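Local coordinates for uncharacterized protein (Pseudomonas fluorescens, PDB 5V00) that is of unknown function but, as a bicupin of the HutD family, probably plays a part in histidine utilization, at residues B[129-134]-B[148-153]; B[154-159]-B[165-170]; B[68-71]-B[77-80]; B[45-50]-B[144-149]. All blocks are in the same frame, centred on the assembly; numbering follows the deposited sequence.

In the fold
Contacts 2 and 3 lie within the two cupin domains, contact 4 joins those domains, and contact 1 sits at the edge of the same junction. Strand 144-149 serves both contacts 1 and 4, which share Phe-148 and have centres about 14 Å apart. It also pairs with strand 166-170 of contact 2, where Leu-167 O accepts from Val-147 N at 2.8 Å. Contact 1 reaches the other domain through Trp-131 NE1, hydrogen-bonded to Thr-71 OG1 at 3.0 Å. A formate, probably from the crystallisation liquor, is bound at Arg-68 in contact 3, whose centre is about 25 Å from that of contact 2 and about 17 Å from that of contact 4.

Contact 1: residues B[129-134]-B[148-153]; sequences LQWVDG and FSVADE
Trp-131 presents the outer corner of its six-membered ring to Val-150, and Trp-131 CZ3 comes within 3.6 Å of Val-150 CG1. This is the tight end of the contact. CG1 sits at the indole edge, close to the ring plane, and the second methyl, Val-150 CG2, follows at 3.8 Å from Trp-131 CZ3, the two side chains crossing at about a right angle. Next to this, Trp-131 and Phe-148 lie side by side and point the same way, Trp-131 CH2 reaching the edge of the phenyl ring at Phe-148 CD2, 4.0 Å off. The Trp-131 CB does not aim at the partner segment; with CG anti to the carbonyl carbon (chi1 -72°) the long indole nevertheless swings its far end over to it. In the antiparallel sheet of this cupin domain, strand 184-191 runs between strands 125-132 and 144-149, and the indole spans it, resting on Cys-185. An alanine in place of Trp-131 would probably open a gap beside Phe-148 and Val-150 and leave Thr-71, in the neighbouring domain, without its indole N-H. The rest is looser. Asp-133, Asp-152 and Glu-153 extend into solvent where both chains leave their strands, and the second of these exits begins with an ST turn, Ala-151 N donating to Ser-149 OG at 3.1 Å.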
loop_
_atom_site.group_PDB
_atom_site.type_symbol
_atom_site.label_atom_id
_atom_site.label_comp_id
_atom_site.label_asym_id
_atom_site.label_seq_id
_atom_site.Cartn_x
_atom_site.Cartn_y
_atom_site.Cartn_z
ATOM N N LEU B 129 -11.097 2.876 -17.315
ATOM C CA LEU B 129 -9.681 3.104 -17.469
ATOM C C LEU B 129 -9.433 4.000 -18.674
ATOM O O LEU B 129 -10.041 3.785 -19.712
ATOM C CB LEU B 129 -8.957 1.723 -17.704
ATOM C CG LEU B 129 -7.447 1.773 -17.952
ATOM C CD1 LEU B 129 -6.706 0.573 -17.338
ATOM C CD2 LEU B 129 -7.084 1.955 -19.371
ATOM N N GLN B 130 -8.538 4.983 -18.553
ATOM C CA GLN B 130 -8.179 5.840 -19.678
ATOM C C GLN B 130 -6.767 6.405 -19.522
ATOM O O GLN B 130 -6.439 7.015 -18.508
ATOM C CB GLN B 130 -9.188 6.962 -19.726
ATOM C CG GLN B 130 -8.922 7.950 -20.869
ATOM C CD GLN B 130 -9.952 9.048 -20.963
ATOM O OE1 GLN B 130 -10.776 9.234 -20.100
ATOM N NE2 GLN B 130 -9.832 9.851 -22.036
ATOM N N TRP B 131 -5.931 6.229 -20.524
ATOM C CA TRP B 131 -4.628 6.902 -20.607
ATOM C C TRP B 131 -4.828 8.317 -21.143
ATOM O O TRP B 131 -5.600 8.526 -22.129
ATOM C CB TRP B 131 -3.692 6.115 -21.502
ATOM C CG TRP B 131 -3.216 4.858 -20.898
ATOM C CD1 TRP B 131 -3.741 3.622 -21.028
ATOM C CD2 TRP B 131 -2.074 4.725 -20.073
ATOM N NE1 TRP B 131 -3.012 2.711 -20.325
ATOM C CE2 TRP B 131 -1.981 3.370 -19.713
ATOM C CE3 TRP B 131 -1.180 5.639 -19.524
ATOM C CZ2 TRP B 131 -0.980 2.868 -18.853
ATOM C CZ3 TRP B 131 -0.136 5.140 -18.704
ATOM C CH2 TRP B 131 -0.096 3.764 -18.338
ATOM N N VAL B 132 -4.183 9.289 -20.488
ATOM C CA VAL B 132 -4.368 10.718 -20.794
ATOM C C VAL B 132 -3.044 11.449 -20.815
ATOM O O VAL B 132 -1.993 10.895 -20.387
ATOM C CB VAL B 132 -5.368 11.421 -19.845
ATOM C CG1 VAL B 132 -6.740 10.792 -19.859
ATOM C CG2 VAL B 132 -4.772 11.521 -18.464
ATOM N N ASP B 133 -3.053 12.710 -21.314
ATOM C CA ASP B 133 -1.858 13.512 -21.275
ATOM C C ASP B 133 -2.280 14.940 -21.213
ATOM O O ASP B 133 -3.462 15.271 -21.386
ATOM C CB ASP B 133 -0.984 13.227 -22.474
ATOM C CG ASP B 133 0.470 13.715 -22.338
ATOM O OD1 ASP B 133 0.946 14.229 -21.296
ATOM O OD2 ASP B 133 1.151 13.488 -23.380
ATOM N N GLY B 134 -1.350 15.818 -20.932
ATOM C CA GLY B 134 -1.665 17.242 -20.890
ATOM C C GLY B 134 -2.483 17.605 -19.657
ATOM O O GLY B 134 -2.456 16.933 -18.631
ATOM N N PHE B 148 -2.006 6.697 -12.201
ATOM C CA PHE B 148 -0.704 6.024 -12.344
ATOM C C PHE B 148 0.148 6.779 -13.337
ATOM O O PHE B 148 -0.227 6.921 -14.508
ATOM C CB PHE B 148 -0.922 4.598 -12.858
ATOM C CG PHE B 148 0.342 3.825 -13.121
ATOM C CD1 PHE B 148 1.056 3.274 -12.066
ATOM C CD2 PHE B 148 0.795 3.621 -14.419
ATOM C CE1 PHE B 148 2.228 2.603 -12.281
ATOM C CE2 PHE B 148 1.986 3.005 -14.661
ATOM C CZ PHE B 148 2.683 2.396 -13.605
ATOM N N SER B 149 1.271 7.316 -12.888
ATOM C CA SER B 149 2.173 8.140 -13.690
ATOM C C SER B 149 3.127 7.374 -14.607
ATOM O O SER B 149 3.739 6.385 -14.142
ATOM C CB SER B 149 3.038 9.001 -12.751
ATOM O OG SER B 149 4.017 9.691 -13.480
ATOM N N VAL B 150 3.291 7.841 -15.852
ATOM C CA VAL B 150 4.367 7.362 -16.695
ATOM C C VAL B 150 5.250 8.533 -17.096
ATOM O O VAL B 150 5.779 8.553 -18.193
ATOM C CB VAL B 150 3.860 6.511 -17.893
ATOM C CG1 VAL B 150 3.184 5.220 -17.417
ATOM C CG2 VAL B 150 2.933 7.306 -18.772
ATOM N N ALA B 151 5.371 9.526 -16.221
ATOM C CA ALA B 151 6.147 10.738 -16.544
ATOM C C ALA B 151 6.949 11.155 -15.348
ATOM O O ALA B 151 6.673 10.722 -14.200
ATOM C CB ALA B 151 5.253 11.876 -16.963
ATOM N N ASP B 152 7.937 12.029 -15.582
ATOM C CA ASP B 152 8.717 12.485 -14.434
ATOM C C ASP B 152 7.915 13.245 -13.393
ATOM O O ASP B 152 8.252 13.255 -12.202
ATOM C CB ASP B 152 9.857 13.387 -14.899
ATOM C CG ASP B 152 10.974 12.622 -15.581
ATOM O OD1 ASP B 152 11.103 11.414 -15.467
ATOM O OD2 ASP B 152 11.761 13.293 -16.243
ATOM N N GLU B 153 6.875 13.954 -13.830
ATOM C CA GLU B 153 6.039 14.694 -12.913
ATOM C C GLU B 153 4.567 14.745 -13.401
ATOM O O GLU B 153 4.245 15.402 -14.386
ATOM C CB GLU B 153 6.541 16.115 -12.728
ATOM C CG GLU B 153 5.821 16.857 -11.652
ATOM C CD GLU B 153 6.384 18.239 -11.358
ATOM O OE1 GLU B 153 5.861 19.199 -11.915
ATOM O OE2 GLU B 153 7.328 18.320 -10.583
#

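Contact 2: residues B[154-159]-B[165-170]; sequences VKVLGE and DCLQVD
Leu-167 is the bump of this contact, projecting from strand 166-170 into a shallow hollow formed by the 154-159 hairpin on the facing sheet of the second cupin barrel. The hairpin turns through a tight type I' bend from Val-156 to Glu-159, closed by paired backbone bonds between these two residues, and their side chains and that of Leu-157 all start toward the facing strand. One methyl of the leucine, CD1, enters between Val-156 and Glu-159. Leu-167 CD1 meets Val-156 CG1 tip to tip at 4.0 Å and lies near the Val-156 carbonyl O. Glu-159 CG flanks Leu-167 CD1 at 4.0 Å. The other methyl, CD2, points to Leu-157. That side chain crosses at about a right angle and wedges Leu-157 CD1 against both neighbours, 4.1 Å from Leu-167 CD2 and 3.8 Å from Val-169 CG2. Glu-159 lends just its aliphatic stem: the chain bends at chi2 (-60°) and carries the carboxylate away, while the residue also packs on Ala-38 of the second subunit. On the opposite face of strand 166-170, Gln-168 NE2 donates to Asp-170 OD1 at 2.8 Å, approaching from the syn side, 31° out of the carboxylate plane.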
loop_
_atom_site.group_PDB
_atom_site.type_symbol
_atom_site.label_atom_id
_atom_site.label_comp_id
_atom_site.label_asym_id
_atom_site.label_seq_id
_atom_site.Cartn_x
_atom_site.Cartn_y
_atom_site.Cartn_z
ATOM N N VAL B 154 3.702 14.009 -12.739
ATOM C CA VAL B 154 2.252 14.167 -12.930
ATOM C C VAL B 154 1.724 14.863 -11.658
ATOM O O VAL B 154 1.999 14.447 -10.486
ATOM C CB VAL B 154 1.618 12.801 -13.088
ATOM C CG1 VAL B 154 0.110 12.917 -12.990
ATOM C CG2 VAL B 154 2.079 12.193 -14.418
ATOM N N LYS B 155 1.046 15.977 -11.855
ATOM C CA LYS B 155 0.445 16.749 -10.768
ATOM C C LYS B 155 -1.006 16.435 -10.594
ATOM O O LYS B 155 -1.758 16.495 -11.564
ATOM C CB LYS B 155 0.580 18.253 -11.068
ATOM C CG LYS B 155 2.033 18.746 -11.187
ATOM C CD LYS B 155 2.088 20.222 -11.590
ATOM C CE LYS B 155 2.223 21.139 -10.441
ATOM N NZ LYS B 155 1.702 22.515 -10.781
ATOM N N VAL B 156 -1.408 16.112 -9.377
ATOM C CA VAL B 156 -2.767 15.726 -9.092
ATOM C C VAL B 156 -3.014 15.858 -7.604
ATOM O O VAL B 156 -2.240 15.342 -6.770
ATOM C CB VAL B 156 -3.126 14.316 -9.597
ATOM C CG1 VAL B 156 -2.087 13.279 -9.144
ATOM C CG2 VAL B 156 -4.550 13.939 -9.228
ATOM N N LEU B 157 -4.062 16.604 -7.269
ATOM C CA LEU B 157 -4.516 16.773 -5.887
ATOM C C LEU B 157 -3.430 17.235 -4.946
ATOM O O LEU B 157 -3.354 16.788 -3.821
ATOM C CB LEU B 157 -5.204 15.517 -5.406
ATOM C CG LEU B 157 -6.564 15.220 -6.019
ATOM C CD1 LEU B 157 -7.048 13.813 -5.872
ATOM C CD2 LEU B 157 -7.616 16.241 -5.545
ATOM N N GLY B 158 -2.556 18.104 -5.405
ATOM C CA GLY B 158 -1.499 18.666 -4.641
ATOM C C GLY B 158 -0.268 17.825 -4.495
ATOM O O GLY B 158 0.667 18.243 -3.814
ATOM N N GLU B 159 -0.235 16.642 -5.145
ATOM C CA GLU B 159 0.883 15.719 -5.094
ATOM C C GLU B 159 1.575 15.727 -6.440
ATOM O O GLU B 159 1.012 16.177 -7.486
ATOM C CB GLU B 159 0.395 14.343 -4.720
ATOM C CG GLU B 159 -0.335 14.237 -3.421
ATOM C CD GLU B 159 0.475 14.653 -2.186
ATOM O OE1 GLU B 159 1.687 14.697 -2.232
ATOM O OE2 GLU B 159 -0.217 14.928 -1.185
ATOM N N ASP B 165 4.773 5.990 -9.944
ATOM C CA ASP B 165 4.110 6.305 -8.685
ATOM C C ASP B 165 2.592 6.350 -8.954
ATOM O O ASP B 165 2.173 6.604 -10.119
ATOM C CB ASP B 165 4.574 7.666 -8.144
ATOM C CG ASP B 165 6.030 7.721 -7.701
ATOM O OD1 ASP B 165 6.661 6.650 -7.449
ATOM O OD2 ASP B 165 6.544 8.859 -7.586
ATOM N N CYS B 166 1.776 6.078 -7.941
ATOM C CA CYS B 166 0.315 6.022 -8.106
ATOM C C CYS B 166 -0.412 6.693 -6.965
ATOM O O CYS B 166 -0.145 6.371 -5.829
ATOM C CB CYS B 166 -0.090 4.539 -8.131
ATOM S SG CYS B 166 -1.793 4.173 -8.495
ATOM N N LEU B 167 -1.324 7.625 -7.265
ATOM C CA LEU B 167 -2.176 8.238 -6.292
ATOM C C LEU B 167 -3.469 7.486 -6.251
ATOM O O LEU B 167 -3.972 6.996 -7.292
ATOM C CB LEU B 167 -2.407 9.678 -6.690
ATOM C CG LEU B 167 -3.257 10.460 -5.714
ATOM C CD1 LEU B 167 -2.726 11.847 -5.477
ATOM C CD2 LEU B 167 -4.709 10.469 -6.117
ATOM N N GLN B 168 -4.017 7.284 -5.051
ATOM C CA GLN B 168 -5.282 6.600 -4.831
ATOM C C GLN B 168 -6.196 7.437 -3.937
ATOM O O GLN B 168 -5.775 7.881 -2.860
ATOM C CB GLN B 168 -5.086 5.266 -4.177
ATOM C CG GLN B 168 -6.346 4.492 -3.862
ATOM C CD GLN B 168 -6.094 3.021 -3.464
ATOM O OE1 GLN B 168 -5.016 2.482 -3.670
ATOM N NE2 GLN B 168 -7.164 2.344 -3.065
ATOM N N VAL B 169 -7.415 7.681 -4.417
ATOM C CA VAL B 169 -8.450 8.302 -3.586
ATOM C C VAL B 169 -9.360 7.156 -3.214
ATOM O O VAL B 169 -9.814 6.321 -4.062
ATOM C CB VAL B 169 -9.264 9.376 -4.320
ATOM C CG1 VAL B 169 -10.354 9.910 -3.355
ATOM C CG2 VAL B 169 -8.414 10.392 -4.908
ATOM N N ASP B 170 -9.716 7.024 -1.946
ATOM C CA ASP B 170 -10.615 5.934 -1.462
ATOM C C ASP B 170 -11.771 6.541 -0.684
ATOM O O ASP B 170 -11.665 7.644 -0.178
ATOM C CB ASP B 170 -9.958 5.043 -0.434
ATOM C CG ASP B 170 -9.125 3.949 -1.007
ATOM O OD1 ASP B 170 -9.548 3.306 -2.006
ATOM O OD2 ASP B 170 -8.088 3.665 -0.295
#

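Contact 3: residues B[68-71]-B[77-80]; sequences RVIT and GMVL. With FMT (formic acid), chain I.
Ile-70 extends its CD1 methyl toward two side chains of strand 78-82, Met-78 and Leu-80. Following that strand from its start, Gly-77 comes first, at backbone angles where a side chain would collide with the preceding carbonyl. Met-78 begins at an angle to the facing strand, but its chain folds twice, and Met-78 CE ends 4.3 Å from Ile-70 CD1. The strands belong to the two facing sheets of the first cupin barrel, the nearest CA atoms, of Ile-70 and Leu-80, 11.1 Å apart, so the gap is bridged by side-chain ends. Leu-80, two residues on, completes the bridge tip to tip, Leu-80 CD1 lying 4.1 Å from Ile-70 CD1. Beyond this apolar patch Arg-68 holds a formate, probably from the crystallisation liquor, that lies off the guanidinium edge close to its plane. Arg-68 NH1 donates to formate O2 at 3.0 Å and Arg-68 NH2 to formate O1 at 3.0 Å, both at 155°, in a forked grip with a weaker NH2 bond to O2. With a leucine in place of Arg-68, the formate would probably lose this grip and its balancing charge, its bond to Asn-117 less able to fix its orientation. The arginine reaches it through a bend at chi3 (58°), its side chain packed on Phe-60, Phe-63 and Phe-98.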
loop_
_atom_site.group_PDB
_atom_site.type_symbol
_atom_site.label_atom_id
_atom_site.label_comp_id
_atom_site.label_asym_id
_atom_site.label_seq_id
_atom_site.Cartn_x
_atom_site.Cartn_y
_atom_site.Cartn_z
ATOM N N ARG B 68 -9.391 -8.261 -17.522
ATOM C CA ARG B 68 -8.044 -7.700 -17.487
ATOM C C ARG B 68 -7.921 -6.550 -18.471
ATOM O O ARG B 68 -8.588 -6.545 -19.515
ATOM C CB ARG B 68 -7.004 -8.723 -17.835
ATOM C CG ARG B 68 -7.001 -9.941 -16.897
ATOM C CD ARG B 68 -5.784 -10.793 -17.031
ATOM N NE ARG B 68 -4.531 -10.087 -16.796
ATOM C CZ ARG B 68 -3.319 -10.607 -16.814
ATOM N NH1 ARG B 68 -3.076 -11.881 -17.261
ATOM N NH2 ARG B 68 -2.333 -9.829 -16.556
ATOM N N VAL B 69 -7.134 -5.542 -18.088
ATOM C CA VAL B 69 -6.694 -4.547 -19.036
ATOM C C VAL B 69 -5.218 -4.367 -18.783
ATOM O O VAL B 69 -4.777 -3.948 -17.687
ATOM C CB VAL B 69 -7.439 -3.178 -18.921
ATOM C CG1 VAL B 69 -6.989 -2.253 -20.080
ATOM C CG2 VAL B 69 -8.943 -3.374 -18.913
ATOM N N ILE B 70 -4.397 -4.571 -19.811
ATOM C CA ILE B 70 -2.962 -4.459 -19.664
ATOM C C ILE B 70 -2.398 -3.418 -20.647
ATOM O O ILE B 70 -3.005 -3.147 -21.670
ATOM C CB ILE B 70 -2.224 -5.822 -19.839
ATOM C CG1 ILE B 70 -2.190 -6.261 -21.286
ATOM C CG2 ILE B 70 -2.874 -6.926 -18.975
ATOM C CD1 ILE B 70 -1.435 -7.548 -21.473
ATOM N N THR B 71 -1.291 -2.793 -20.285
ATOM C CA THR B 71 -0.665 -1.787 -21.081
ATOM C C THR B 71 0.828 -1.874 -21.017
ATOM O O THR B 71 1.435 -1.855 -19.934
ATOM C CB THR B 71 -1.053 -0.367 -20.656
ATOM O OG1 THR B 71 -2.446 -0.249 -20.525
ATOM C CG2 THR B 71 -0.564 0.651 -21.652
ATOM N N GLY B 77 7.398 -3.221 -27.045
ATOM C CA GLY B 77 6.183 -3.916 -27.329
ATOM C C GLY B 77 6.357 -5.377 -27.434
ATOM O O GLY B 77 7.490 -5.853 -27.356
ATOM N N MET B 78 5.248 -6.067 -27.467
ATOM C CA MET B 78 5.194 -7.514 -27.612
ATOM C C MET B 78 3.942 -7.956 -28.323
ATOM O O MET B 78 3.097 -7.126 -28.677
ATOM C CB MET B 78 5.426 -8.232 -26.244
ATOM C CG MET B 78 4.445 -7.734 -25.210
ATOM S SD MET B 78 2.796 -8.277 -25.352
ATOM C CE MET B 78 2.343 -7.803 -23.565
ATOM N N VAL B 79 3.872 -9.264 -28.657
ATOM C CA VAL B 79 2.741 -9.837 -29.338
ATOM C C VAL B 79 1.995 -10.830 -28.523
ATOM O O VAL B 79 2.578 -11.774 -27.964
ATOM C CB VAL B 79 3.249 -10.557 -30.670
ATOM C CG1 VAL B 79 2.114 -11.337 -31.275
ATOM C CG2 VAL B 79 3.713 -9.474 -31.600
ATOM N N LEU B 80 0.702 -10.656 -28.423
ATOM C CA LEU B 80 -0.145 -11.590 -27.746
ATOM C C LEU B 80 -0.961 -12.447 -28.652
ATOM O O LEU B 80 -1.505 -11.971 -29.658
ATOM C CB LEU B 80 -1.202 -10.860 -26.807
ATOM C CG LEU B 80 -0.707 -10.192 -25.581
ATOM C CD1 LEU B 80 -1.984 -9.848 -24.764
ATOM C CD2 LEU B 80 0.188 -11.039 -24.696
HETATM C C FMT I . 0.791 -11.460 -17.089
HETATM O O1 FMT I . 0.548 -10.223 -17.075
HETATM O O2 FMT I . -0.141 -12.334 -16.637
#

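Contact 4: residues B[45-50]-B[144-149]; sequences FGWRLS and TVLVFS
Leu-146 is met by both Trp-47 and Leu-49, and its CD1 methyl is the point they share. The purely aliphatic element is Leu-49 against Leu-146: the two side chains reach toward each other tip to tip, Leu-49 CD2 standing 4.1 Å from Leu-146 CD1. Ile-187, from strand 184-191, touches both leucines.

Aromatic-aliphatic packing involves the benzo part of the Trp-47 indole; the indole and the side chains of Leu-146 and Thr-144 come at each other from opposite directions. Trp-47 CZ3 lies 4.0 Å from Leu-146 CD1, while Trp-47 CZ2, on the other flank of the ring, lies 4.1 Å from Thr-144 CG2. Both methyls come in obliquely, and the one indole reaches two residues of the strand. Thr-144 turns its methyl to the ring because CG2 is anti to the backbone N, leaving OG1 beside that nitrogen, where it is hydrogen-bonded to Asp-170 OD1. Tyr-125 adds an edge-to-face partner to the indole.

At the start of strand 47-54 the interactions are polar. The backbone N-H groups of Gly-46 and Trp-47 both donate to Asp-37 OD1, holding the chain where the indole departs.

No hydrogen bond joins the two segments. Their strands run nearly parallel, at 15°, with axes 10.8 Å apart, a spacing bridged by side chains that meet end on between two facing sheets. One strand belongs to the six-stranded sheet of the first cupin domain and the other to the five-stranded sheet of the second, which makes this the buried apolar seam between the two barrels of a bicupin.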
loop_
_atom_site.group_PDB
_atom_site.type_symbol
_atom_site.label_atom_id
_atom_site.label_comp_id
_atom_site.label_asym_id
_atom_site.label_seq_id
_atom_site.Cartn_x
_atom_site.Cartn_y
_atom_site.Cartn_z
ATOM N N PHE B 45 -11.266 -12.188 -5.361
ATOM C CA PHE B 45 -10.756 -10.806 -4.957
ATOM C C PHE B 45 -11.457 -9.766 -5.777
ATOM O O PHE B 45 -12.284 -10.130 -6.662
ATOM C CB PHE B 45 -9.274 -10.658 -5.058
ATOM C CG PHE B 45 -8.761 -10.777 -6.494
ATOM C CD1 PHE B 45 -8.469 -12.031 -7.030
ATOM C CD2 PHE B 45 -8.631 -9.653 -7.327
ATOM C CE1 PHE B 45 -7.990 -12.170 -8.348
ATOM C CE2 PHE B 45 -8.159 -9.796 -8.628
ATOM C CZ PHE B 45 -7.848 -11.040 -9.143
ATOM N N GLY B 46 -11.365 -8.470 -5.420
ATOM C CA GLY B 46 -12.219 -7.601 -6.113
ATOM C C GLY B 46 -11.483 -6.941 -7.334
ATOM O O GLY B 46 -12.004 -6.888 -8.462
ATOM N N TRP B 47 -10.320 -6.335 -7.074
ATOM C CA TRP B 47 -9.488 -5.660 -8.095
ATOM C C TRP B 47 -8.087 -5.513 -7.593
ATOM O O TRP B 47 -7.819 -5.511 -6.363
ATOM C CB TRP B 47 -10.059 -4.301 -8.504
ATOM C CG TRP B 47 -10.088 -3.271 -7.420
ATOM C CD1 TRP B 47 -11.181 -2.872 -6.743
ATOM C CD2 TRP B 47 -9.039 -2.400 -7.016
ATOM N NE1 TRP B 47 -10.838 -1.934 -5.811
ATOM C CE2 TRP B 47 -9.520 -1.639 -5.971
ATOM C CE3 TRP B 47 -7.710 -2.295 -7.338
ATOM C CZ2 TRP B 47 -8.720 -0.683 -5.358
ATOM C CZ3 TRP B 47 -6.920 -1.314 -6.747
ATOM C CH2 TRP B 47 -7.437 -0.563 -5.750
ATOM N N ARG B 48 -7.120 -5.524 -8.523
ATOM C CA ARG B 48 -5.765 -5.484 -8.202
ATOM C C ARG B 48 -5.028 -4.685 -9.276
ATOM O O ARG B 48 -5.335 -4.812 -10.432
ATOM C CB ARG B 48 -5.157 -6.902 -8.050
ATOM C CG ARG B 48 -5.721 -7.763 -6.917
ATOM C CD ARG B 48 -5.071 -9.159 -6.736
ATOM N NE ARG B 48 -5.749 -9.800 -5.599
ATOM C CZ ARG B 48 -5.445 -11.005 -5.126
ATOM N NH1 ARG B 48 -4.468 -11.718 -5.678
ATOM N NH2 ARG B 48 -6.072 -11.483 -4.069
ATOM N N LEU B 49 -4.072 -3.872 -8.856
ATOM C CA LEU B 49 -3.214 -3.088 -9.769
ATOM C C LEU B 49 -1.800 -3.530 -9.537
ATOM O O LEU B 49 -1.340 -3.629 -8.367
ATOM C CB LEU B 49 -3.338 -1.599 -9.454
ATOM C CG LEU B 49 -3.123 -0.645 -10.558
ATOM C CD1 LEU B 49 -4.195 -0.839 -11.640
ATOM C CD2 LEU B 49 -3.206 0.792 -9.992
ATOM N N SER B 50 -1.021 -3.741 -10.612
ATOM C CA SER B 50 0.348 -4.218 -10.498
ATOM C C SER B 50 1.184 -3.849 -11.719
ATOM O O SER B 50 0.647 -3.417 -12.710
ATOM C CB SER B 50 0.381 -5.744 -10.291
ATOM O OG SER B 50 -0.171 -6.460 -11.394
ATOM N N THR B 144 -13.371 4.696 -5.729
ATOM C CA THR B 144 -11.902 4.697 -5.765
ATOM C C THR B 144 -11.419 5.258 -7.094
ATOM O O THR B 144 -11.922 4.917 -8.149
ATOM C CB THR B 144 -11.369 3.267 -5.613
ATOM O OG1 THR B 144 -11.796 2.761 -4.356
ATOM C CG2 THR B 144 -9.854 3.206 -5.693
ATOM N N VAL B 145 -10.502 6.165 -7.007
ATOM C CA VAL B 145 -9.861 6.766 -8.164
ATOM C C VAL B 145 -8.382 6.574 -8.075
ATOM O O VAL B 145 -7.753 6.904 -7.046
ATOM C CB VAL B 145 -10.207 8.294 -8.347
ATOM C CG1 VAL B 145 -9.512 8.801 -9.615
ATOM C CG2 VAL B 145 -11.698 8.497 -8.408
ATOM N N LEU B 146 -7.757 6.115 -9.162
ATOM C CA LEU B 146 -6.357 5.793 -9.189
ATOM C C LEU B 146 -5.705 6.602 -10.327
ATOM O O LEU B 146 -6.301 6.710 -11.454
ATOM C CB LEU B 146 -6.089 4.286 -9.432
ATOM C CG LEU B 146 -6.700 3.423 -8.344
ATOM C CD1 LEU B 146 -6.933 2.032 -8.965
ATOM C CD2 LEU B 146 -5.674 3.297 -7.226
ATOM N N VAL B 147 -4.555 7.147 -10.069
ATOM C CA VAL B 147 -3.764 7.914 -11.050
ATOM C C VAL B 147 -2.375 7.349 -11.082
ATOM O O VAL B 147 -1.609 7.536 -10.156
ATOM C CB VAL B 147 -3.728 9.445 -10.790
ATOM C CG1 VAL B 147 -2.986 10.170 -11.864
ATOM C CG2 VAL B 147 -5.123 10.022 -10.688
ATOM N N PHE B 148 -2.006 6.697 -12.201
ATOM C CA PHE B 148 -0.704 6.024 -12.344
ATOM C C PHE B 148 0.148 6.779 -13.337
ATOM O O PHE B 148 -0.227 6.921 -14.508
ATOM C CB PHE B 148 -0.922 4.598 -12.858
ATOM C CG PHE B 148 0.342 3.825 -13.121
ATOM C CD1 PHE B 148 1.056 3.274 -12.066
ATOM C CD2 PHE B 148 0.795 3.621 -14.419
ATOM C CE1 PHE B 148 2.228 2.603 -12.281
ATOM C CE2 PHE B 148 1.986 3.005 -14.661
ATOM C CZ PHE B 148 2.683 2.396 -13.605
ATOM N N SER B 149 1.271 7.316 -12.888
ATOM C CA SER B 149 2.173 8.140 -13.690
ATOM C C SER B 149 3.127 7.374 -14.607
ATOM O O SER B 149 3.739 6.385 -14.142
ATOM C CB SER B 149 3.038 9.001 -12.751
ATOM O OG SER B 149 4.017 9.691 -13.480
#